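PDB 5I47: RimK domain protein ATP-grasp from Sphaerobacter thermophilus, which probably acts as an ATP-dependent carboxylate–amine ligase of the RimK/LysX type, with a putative role in lysine biosynthesis. Local coordinates for residues V184-S189 / V265-M270; R19-A24 / V255-L260; L40-A45 / A70-G75. All blocks are in the same frame, centred on the assembly; numbering follows the deposited sequence.

Contact 1 (V184-S189 / V265-M270)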
loop_
_atom_site.group_PDB
_atom_site.type_symbol
_atom_site.label_atom_id
_atom_site.label_comp_id
_atom_site.label_asym_id
_atom_site.label_seq_id
_atom_site.Cartn_x
_atom_site.Cartn_y
_atom_site.Cartn_z
ATOM N N VAL B 184 23.141 8.973 6.327
ATOM C CA VAL B 184 23.346 7.796 5.487
ATOM C C VAL B 184 23.577 6.584 6.380
ATOM O O VAL B 184 24.577 6.515 7.102
ATOM C CB VAL B 184 24.524 7.994 4.521
ATOM C CG1 VAL B 184 24.815 6.702 3.771
ATOM C CG2 VAL B 184 24.231 9.125 3.550
ATOM N N VAL B 185 22.658 5.625 6.324
ATOM C CA VAL B 185 22.782 4.365 7.047
ATOM C C VAL B 185 23.115 3.287 6.027
ATOM O O VAL B 185 22.295 2.964 5.157
ATOM C CB VAL B 185 21.505 4.026 7.824
ATOM C CG1 VAL B 185 21.676 2.720 8.587
ATOM C CG2 VAL B 185 21.152 5.168 8.766
ATOM N N ALA B 186 24.322 2.738 6.119
ATOM C CA ALA B 186 24.805 1.729 5.181
ATOM C C ALA B 186 24.843 0.374 5.879
ATOM O O ALA B 186 25.902 -0.201 6.137
ATOM C CB ALA B 186 26.184 2.124 4.633
ATOM N N GLY B 187 23.655 -0.138 6.185
ATOM C CA GLY B 187 23.536 -1.411 6.861
ATOM C C GLY B 187 23.341 -1.268 8.354
ATOM O O GLY B 187 22.239 -0.979 8.828
ATOM N N ARG B 188 24.426 -1.435 9.102
ATOM C CA ARG B 188 24.369 -1.556 10.550
ATOM C C ARG B 188 24.684 -0.262 11.288
ATOM O O ARG B 188 24.295 -0.126 12.452
ATOM C CB ARG B 188 25.345 -2.647 11.002
ATOM C CG ARG B 188 25.040 -3.278 12.334
ATOM C CD ARG B 188 25.822 -4.575 12.479
ATOM N NE ARG B 188 25.408 -5.566 11.489
ATOM C CZ ARG B 188 24.383 -6.397 11.654
ATOM N NH1 ARG B 188 24.073 -7.271 10.705
ATOM N NH2 ARG B 188 23.665 -6.353 12.771
ATOM N N SER B 189 25.364 0.687 10.648
ATOM C CA SER B 189 25.820 1.892 11.326
ATOM C C SER B 189 25.677 3.100 10.409
ATOM O O SER B 189 25.460 2.976 9.202
ATOM C CB SER B 189 27.282 1.762 11.781
ATOM O OG SER B 189 27.492 0.564 12.504
ATOM N N VAL B 265 34.918 7.010 2.403
ATOM C CA VAL B 265 34.017 6.161 3.174
ATOM C C VAL B 265 33.621 4.970 2.312
ATOM O O VAL B 265 33.001 5.129 1.254
ATOM C CB VAL B 265 32.788 6.946 3.640
ATOM C CG1 VAL B 265 31.889 6.062 4.494
ATOM C CG2 VAL B 265 33.212 8.189 4.410
ATOM N N ASP B 266 33.985 3.767 2.757
ATOM C CA ASP B 266 33.749 2.546 1.986
ATOM C C ASP B 266 32.282 2.131 2.123
ATOM O O ASP B 266 31.934 1.114 2.727
ATOM C CB ASP B 266 34.697 1.447 2.448
ATOM C CG ASP B 266 34.603 0.194 1.600
ATOM O OD1 ASP B 266 34.086 0.275 0.465
ATOM O OD2 ASP B 266 35.051 -0.876 2.070
ATOM N N VAL B 267 31.405 2.950 1.534
ATOM C CA VAL B 267 29.968 2.704 1.652
ATOM C C VAL B 267 29.600 1.378 1.002
ATOM O O VAL B 267 28.837 0.585 1.566
ATOM C CB VAL B 267 29.164 3.868 1.043
ATOM C CG1 VAL B 267 27.671 3.624 1.230
ATOM C CG2 VAL B 267 29.574 5.192 1.667
ATOM N N ALA B 268 30.140 1.116 -0.191
ATOM C CA ALA B 268 29.835 -0.129 -0.888
ATOM C C ALA B 268 30.319 -1.339 -0.100
ATOM O O ALA B 268 29.666 -2.389 -0.098
ATOM C CB ALA B 268 30.455 -0.112 -2.285
ATOM N N GLY B 269 31.460 -1.213 0.578
ATOM C CA GLY B 269 31.953 -2.322 1.377
ATOM C C GLY B 269 31.044 -2.644 2.546
ATOM O O GLY B 269 30.758 -3.813 2.819
HETATM N N MSE B 270 30.569 -1.617 3.241
HETATM C CA MSE B 270 29.653 -1.797 4.360
HETATM C C MSE B 270 28.351 -2.456 3.919
HETATM O O MSE B 270 27.813 -3.317 4.614
HETATM C CB MSE B 270 29.357 -0.453 5.018
HETATM C CG MSE B 270 30.590 0.270 5.509
HETATM SE SE MSE B 270 30.177 2.070 6.122
HETATM C CE MSE B 270 28.952 1.614 7.580
#
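A186 meets V267 and M270 where the tip of a β-hairpin in the RimK-like ATP-grasp domain, strands 180-187 and 190-196, leans on the first turn of helix 267-275. The helix is prepared by an inverse γ-turn centred on D266, in which V267 N reaches V265 O at 2.7 Å. D266 then takes the N-cap position: its OD1 accepts from G269 N at 3.0 Å, the donor lying well above the carboxylate plane rather than in it. V267 offers the first touch. Its CG1, anti to the backbone N (chi1 -178°), stands 4.0 Å from A186 CB, while L254 and L260 pack on the same valine. One turn on, M270, modelled as selenomethionine, completes the contact. Its CB sits 3.6 Å from A186 O. The chain first extends and then bends at its last torsion (chi3 62°), folding the methyl back over the hairpin, where CE comes within 4.1 Å of A186 CB. A191, from the returning strand, also touches this side chain. The hairpin end is closed by A186 N bonding to S189 O at 3.3 Å, and that same S189 O lies 4.1 Å from M270 CE.

Contact 2 (R19-A24 / V255-L260)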
loop_
_atom_site.group_PDB
_atom_site.type_symbol
_atom_site.label_atom_id
_atom_site.label_comp_id
_atom_site.label_asym_id
_atom_site.label_seq_id
_atom_site.Cartn_x
_atom_site.Cartn_y
_atom_site.Cartn_z
ATOM N N ARG B 19 28.504 -0.372 -9.812
ATOM C CA ARG B 19 29.787 -1.007 -10.101
ATOM C C ARG B 19 30.691 -1.060 -8.874
ATOM O O ARG B 19 31.446 -2.025 -8.712
ATOM C CB ARG B 19 30.489 -0.290 -11.259
ATOM C CG ARG B 19 30.848 1.157 -10.998
ATOM C CD ARG B 19 31.114 1.887 -12.302
ATOM N NE ARG B 19 30.095 1.562 -13.297
ATOM C CZ ARG B 19 29.673 2.399 -14.239
ATOM N NH1 ARG B 19 30.175 3.626 -14.314
ATOM N NH2 ARG B 19 28.741 2.012 -15.102
ATOM N N LEU B 20 30.629 -0.044 -8.005
ATOM C CA LEU B 20 31.330 -0.115 -6.726
ATOM C C LEU B 20 30.884 -1.329 -5.925
ATOM O O LEU B 20 31.705 -2.007 -5.293
ATOM C CB LEU B 20 31.093 1.160 -5.917
ATOM C CG LEU B 20 31.674 2.463 -6.455
ATOM C CD1 LEU B 20 31.299 3.629 -5.548
ATOM C CD2 LEU B 20 33.182 2.345 -6.588
ATOM N N LEU B 21 29.579 -1.618 -5.937
ATOM C CA LEU B 21 29.076 -2.794 -5.239
ATOM C C LEU B 21 29.538 -4.083 -5.903
ATOM O O LEU B 21 29.791 -5.076 -5.212
ATOM C CB LEU B 21 27.549 -2.740 -5.164
ATOM C CG LEU B 21 26.998 -1.741 -4.144
ATOM C CD1 LEU B 21 25.627 -1.239 -4.559
ATOM C CD2 LEU B 21 26.941 -2.372 -2.762
ATOM N N ILE B 22 29.662 -4.092 -7.232
ATOM C CA ILE B 22 30.165 -5.285 -7.902
ATOM C C ILE B 22 31.611 -5.551 -7.502
ATOM O O ILE B 22 32.022 -6.710 -7.370
ATOM C CB ILE B 22 29.998 -5.155 -9.427
ATOM C CG1 ILE B 22 28.509 -5.109 -9.784
ATOM C CG2 ILE B 22 30.688 -6.305 -10.151
ATOM C CD1 ILE B 22 28.212 -5.410 -11.230
ATOM N N GLU B 23 32.398 -4.495 -7.277
ATOM C CA GLU B 23 33.751 -4.683 -6.760
ATOM C C GLU B 23 33.718 -5.244 -5.345
ATOM O O GLU B 23 34.400 -6.230 -5.041
ATOM C CB GLU B 23 34.521 -3.361 -6.789
ATOM C CG GLU B 23 34.756 -2.792 -8.179
ATOM C CD GLU B 23 35.545 -1.492 -8.152
ATOM O OE1 GLU B 23 36.350 -1.298 -7.214
ATOM O OE2 GLU B 23 35.355 -0.663 -9.069
ATOM N N ALA B 24 32.920 -4.630 -4.468
ATOM C CA ALA B 24 32.895 -5.045 -3.069
ATOM C C ALA B 24 32.370 -6.468 -2.919
ATOM O O ALA B 24 32.863 -7.230 -2.079
ATOM C CB ALA B 24 32.056 -4.066 -2.250
ATOM N N VAL B 255 20.122 5.123 -2.586
ATOM C CA VAL B 255 20.379 5.016 -4.018
ATOM C C VAL B 255 21.663 5.734 -4.403
ATOM O O VAL B 255 22.484 5.201 -5.154
ATOM C CB VAL B 255 19.172 5.556 -4.814
ATOM C CG1 VAL B 255 19.483 5.575 -6.297
ATOM C CG2 VAL B 255 17.934 4.712 -4.543
ATOM N N ASP B 256 21.860 6.948 -3.892
ATOM C CA ASP B 256 23.041 7.752 -4.188
ATOM C C ASP B 256 23.972 7.730 -2.981
ATOM O O ASP B 256 23.705 8.395 -1.975
ATOM C CB ASP B 256 22.655 9.189 -4.535
ATOM C CG ASP B 256 21.414 9.271 -5.395
ATOM O OD1 ASP B 256 21.310 8.499 -6.374
ATOM O OD2 ASP B 256 20.537 10.107 -5.087
ATOM N N PHE B 257 25.060 6.969 -3.076
ATOM C CA PHE B 257 26.173 7.107 -2.144
ATOM C C PHE B 257 27.461 7.436 -2.892
ATOM O O PHE B 257 28.557 7.071 -2.463
ATOM C CB PHE B 257 26.333 5.864 -1.267
ATOM C CG PHE B 257 26.501 4.576 -2.026
ATOM C CD1 PHE B 257 27.763 4.104 -2.350
ATOM C CD2 PHE B 257 25.399 3.811 -2.368
ATOM C CE1 PHE B 257 27.920 2.907 -3.025
ATOM C CE2 PHE B 257 25.548 2.615 -3.047
ATOM C CZ PHE B 257 26.810 2.162 -3.373
ATOM N N ARG B 258 27.319 8.147 -4.014
ATOM C CA ARG B 258 28.467 8.563 -4.815
ATOM C C ARG B 258 29.358 9.527 -4.043
ATOM O O ARG B 258 30.566 9.306 -3.906
ATOM C CB ARG B 258 27.971 9.215 -6.106
ATOM C CG ARG B 258 28.788 8.924 -7.346
ATOM C CD ARG B 258 28.224 9.691 -8.534
ATOM N NE ARG B 258 26.793 9.454 -8.708
ATOM C CZ ARG B 258 26.257 8.800 -9.734
ATOM N NH1 ARG B 258 27.030 8.319 -10.697
ATOM N NH2 ARG B 258 24.945 8.635 -9.805
ATOM N N SER B 259 28.765 10.612 -3.532
ATOM C CA SER B 259 29.539 11.645 -2.852
ATOM C C SER B 259 30.255 11.095 -1.625
ATOM O O SER B 259 31.420 11.428 -1.377
ATOM C CB SER B 259 28.620 12.802 -2.459
ATOM O OG SER B 259 29.271 13.695 -1.570
ATOM N N LEU B 260 29.575 10.252 -0.844
ATOM C CA LEU B 260 30.178 9.745 0.384
ATOM C C LEU B 260 31.323 8.785 0.082
ATOM O O LEU B 260 32.344 8.796 0.777
ATOM C CB LEU B 260 29.116 9.072 1.252
ATOM C CG LEU B 260 29.519 8.841 2.709
ATOM C CD1 LEU B 260 29.877 10.160 3.379
ATOM C CD2 LEU B 260 28.414 8.130 3.477
#
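F257 points its ring at L20 and L21, and so joins two domains: helix 16-27 belongs to the Rossmann-like LysX preATP-grasp domain, F257 to the ATP-grasp domain, just before helix 258-262. The tight part is the meeting with L21. Its CD1 comes in at the edge of the ring, in the ring plane, 3.8 Å from F257 CZ, and its CG follows at 4.0 Å from the same atom. With CG between the backbone N and the carbonyl carbon (chi1 56°), F257 sends its ring out across the domain boundary. Both residues are buried; R58 also packs on the phenylalanine, and I271 on L21. Looser is the L20 side, where CD1 stays 4.3 Å from F257 CE1 in an oblique approach and the leucine is partly exposed. Farther out the apolar contact gives way to solvent-facing charge. There R258 has E17 as a long, weak ion-pair partner. Polar help across the same boundary comes from R58, whose NH2 donates to V255 O. At the solvent side R19 NH1 and R258 NH1 remain 6.7 Å apart.

Contact 3 (L40-A45 / A70-G75)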
loop_
_atom_site.group_PDB
_atom_site.type_symbol
_atom_site.label_atom_id
_atom_site.label_comp_id
_atom_site.label_asym_id
_atom_site.label_seq_id
_atom_site.Cartn_x
_atom_site.Cartn_y
_atom_site.Cartn_z
ATOM N N LEU B 40 10.821 -9.313 -14.572
ATOM C CA LEU B 40 10.501 -10.279 -13.526
ATOM C C LEU B 40 9.001 -10.558 -13.530
ATOM O O LEU B 40 8.196 -9.677 -13.210
ATOM C CB LEU B 40 10.964 -9.771 -12.163
ATOM C CG LEU B 40 12.473 -9.790 -11.917
ATOM C CD1 LEU B 40 12.800 -9.217 -10.553
ATOM C CD2 LEU B 40 13.002 -11.206 -12.036
ATOM N N ALA B 41 8.631 -11.783 -13.896
ATOM C CA ALA B 41 7.261 -12.287 -13.798
ATOM C C ALA B 41 7.277 -13.420 -12.774
ATOM O O ALA B 41 7.528 -14.579 -13.114
ATOM C CB ALA B 41 6.736 -12.755 -15.153
ATOM N N LEU B 42 7.002 -13.079 -11.517
ATOM C CA LEU B 42 7.135 -14.007 -10.404
ATOM C C LEU B 42 5.866 -14.824 -10.202
ATOM O O LEU B 42 4.748 -14.336 -10.392
ATOM C CB LEU B 42 7.474 -13.256 -9.115
ATOM C CG LEU B 42 8.950 -13.010 -8.796
ATOM C CD1 LEU B 42 9.674 -12.334 -9.948
ATOM C CD2 LEU B 42 9.083 -12.180 -7.526
ATOM N N SER B 43 6.055 -16.081 -9.798
ATOM C CA SER B 43 4.951 -16.976 -9.489
ATOM C C SER B 43 4.697 -16.973 -7.991
ATOM O O SER B 43 5.626 -17.249 -7.218
ATOM C CB SER B 43 5.264 -18.390 -9.966
ATOM O OG SER B 43 4.482 -19.347 -9.271
ATOM N N PRO B 44 3.478 -16.678 -7.534
ATOM C CA PRO B 44 3.234 -16.620 -6.084
ATOM C C PRO B 44 3.466 -17.939 -5.371
ATOM O O PRO B 44 3.854 -17.938 -4.196
ATOM C CB PRO B 44 1.765 -16.189 -5.995
ATOM C CG PRO B 44 1.485 -15.526 -7.301
ATOM C CD PRO B 44 2.302 -16.263 -8.312
ATOM N N ALA B 45 3.236 -19.070 -6.043
ATOM C CA ALA B 45 3.426 -20.364 -5.396
ATOM C C ALA B 45 4.896 -20.642 -5.104
ATOM O O ALA B 45 5.211 -21.306 -4.111
ATOM C CB ALA B 45 2.837 -21.477 -6.261
ATOM N N ALA B 70 9.033 -8.769 -0.532
ATOM C CA ALA B 70 8.296 -9.763 0.243
ATOM C C ALA B 70 8.151 -11.066 -0.528
ATOM O O ALA B 70 8.255 -12.153 0.051
ATOM C CB ALA B 70 6.923 -9.216 0.633
ATOM N N LEU B 71 7.901 -10.977 -1.834
ATOM C CA LEU B 71 7.790 -12.177 -2.656
ATOM C C LEU B 71 9.109 -12.931 -2.695
ATOM O O LEU B 71 9.156 -14.141 -2.441
ATOM C CB LEU B 71 7.344 -11.801 -4.070
ATOM C CG LEU B 71 5.847 -11.620 -4.283
ATOM C CD1 LEU B 71 5.583 -10.853 -5.563
ATOM C CD2 LEU B 71 5.167 -12.980 -4.314
ATOM N N LEU B 72 10.196 -12.228 -3.013
ATOM C CA LEU B 72 11.496 -12.883 -3.080
ATOM C C LEU B 72 11.864 -13.511 -1.741
ATOM O O LEU B 72 12.327 -14.656 -1.694
ATOM C CB LEU B 72 12.563 -11.885 -3.536
ATOM C CG LEU B 72 12.411 -11.374 -4.972
ATOM C CD1 LEU B 72 13.427 -10.279 -5.284
ATOM C CD2 LEU B 72 12.536 -12.524 -5.959
ATOM N N ALA B 73 11.633 -12.791 -0.638
ATOM C CA ALA B 73 11.995 -13.317 0.678
ATOM C C ALA B 73 11.218 -14.588 1.002
ATOM O O ALA B 73 11.795 -15.570 1.485
ATOM C CB ALA B 73 11.762 -12.256 1.754
ATOM N N SER B 74 9.907 -14.592 0.739
ATOM C CA SER B 74 9.099 -15.780 0.996
ATOM C C SER B 74 9.533 -16.966 0.145
ATOM O O SER B 74 9.319 -18.115 0.549
ATOM C CB SER B 74 7.614 -15.476 0.766
ATOM O OG SER B 74 7.349 -15.135 -0.585
ATOM N N GLY B 75 10.150 -16.714 -1.008
ATOM C CA GLY B 75 10.629 -17.753 -1.892
ATOM C C GLY B 75 12.003 -18.297 -1.576
ATOM O O GLY B 75 12.437 -19.255 -2.222
#
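L42 pushes one methyl into the angle between L71 and L72, and nearly all the closeness of this contact passes through that methyl. Its CD2 lies 3.8 Å from L72 CD2, so there two branch ends meet, the side chains crossing at about a right angle. The same CD2 stands 3.9 Å from L71 CB, nearer the root of that leucine, and here the side chains run obliquely to each other. L71 reaches across toward P44, its CD2 4.5 Å from P44 CA, a looser touch. L71 points at the strand and offers its CB; L72 starts off to the side, and only the end of its side chain comes round to L42.

The helix that carries them, 63-74, links the adjacent parallel strands 54-57 and 79-80 of the Rossmann-like LysX preATP-grasp domain, a β-α-β crossover. Near its C-terminal end S74 turns its hydroxyl back on the helix (chi1 63°), and OG donates to L71 O at 2.8 Å, with a C=O...donor angle of 118° and the donor tilted 28° from the carbonyl plane. L71 O is gripped a second time by G75 N at 3.1 Å.

Beyond this shell the chain after A45 folds back: P47 touches both L42 and S74, and A49 touches L40 and L72. The second subunit completes the surroundings: A41 and L42 pair antiparallel with one of its strands, so a β-sheet continues across the dimer interface. V111 of the second subunit packs on L71, and T109 of that subunit on P44.

Overall arrangement
Contacts 1 and 2 are neighbours, their centres 10 Å apart, and share packing: V267 CG1 lies 3.6 Å from F257 CG, and A268 O is 3.6 Å from A24 CB. Helices 258-262 and 267-275 follow each other in the chain, and packing around them connects the hairpin with helix 16-27. Contact 3 stands apart, its centre 27 Å from either of the others and its nearest atoms about 15 Å from contact 2. It is nested within the loop that contact 2 closes and faces the second subunit. In ATP-grasp enzymes the nucleotide generally lies between two α+β subdomains; contact 1 involves the central strand's end in one antiparallel sheet, its distance from any nucleotide being unestablished.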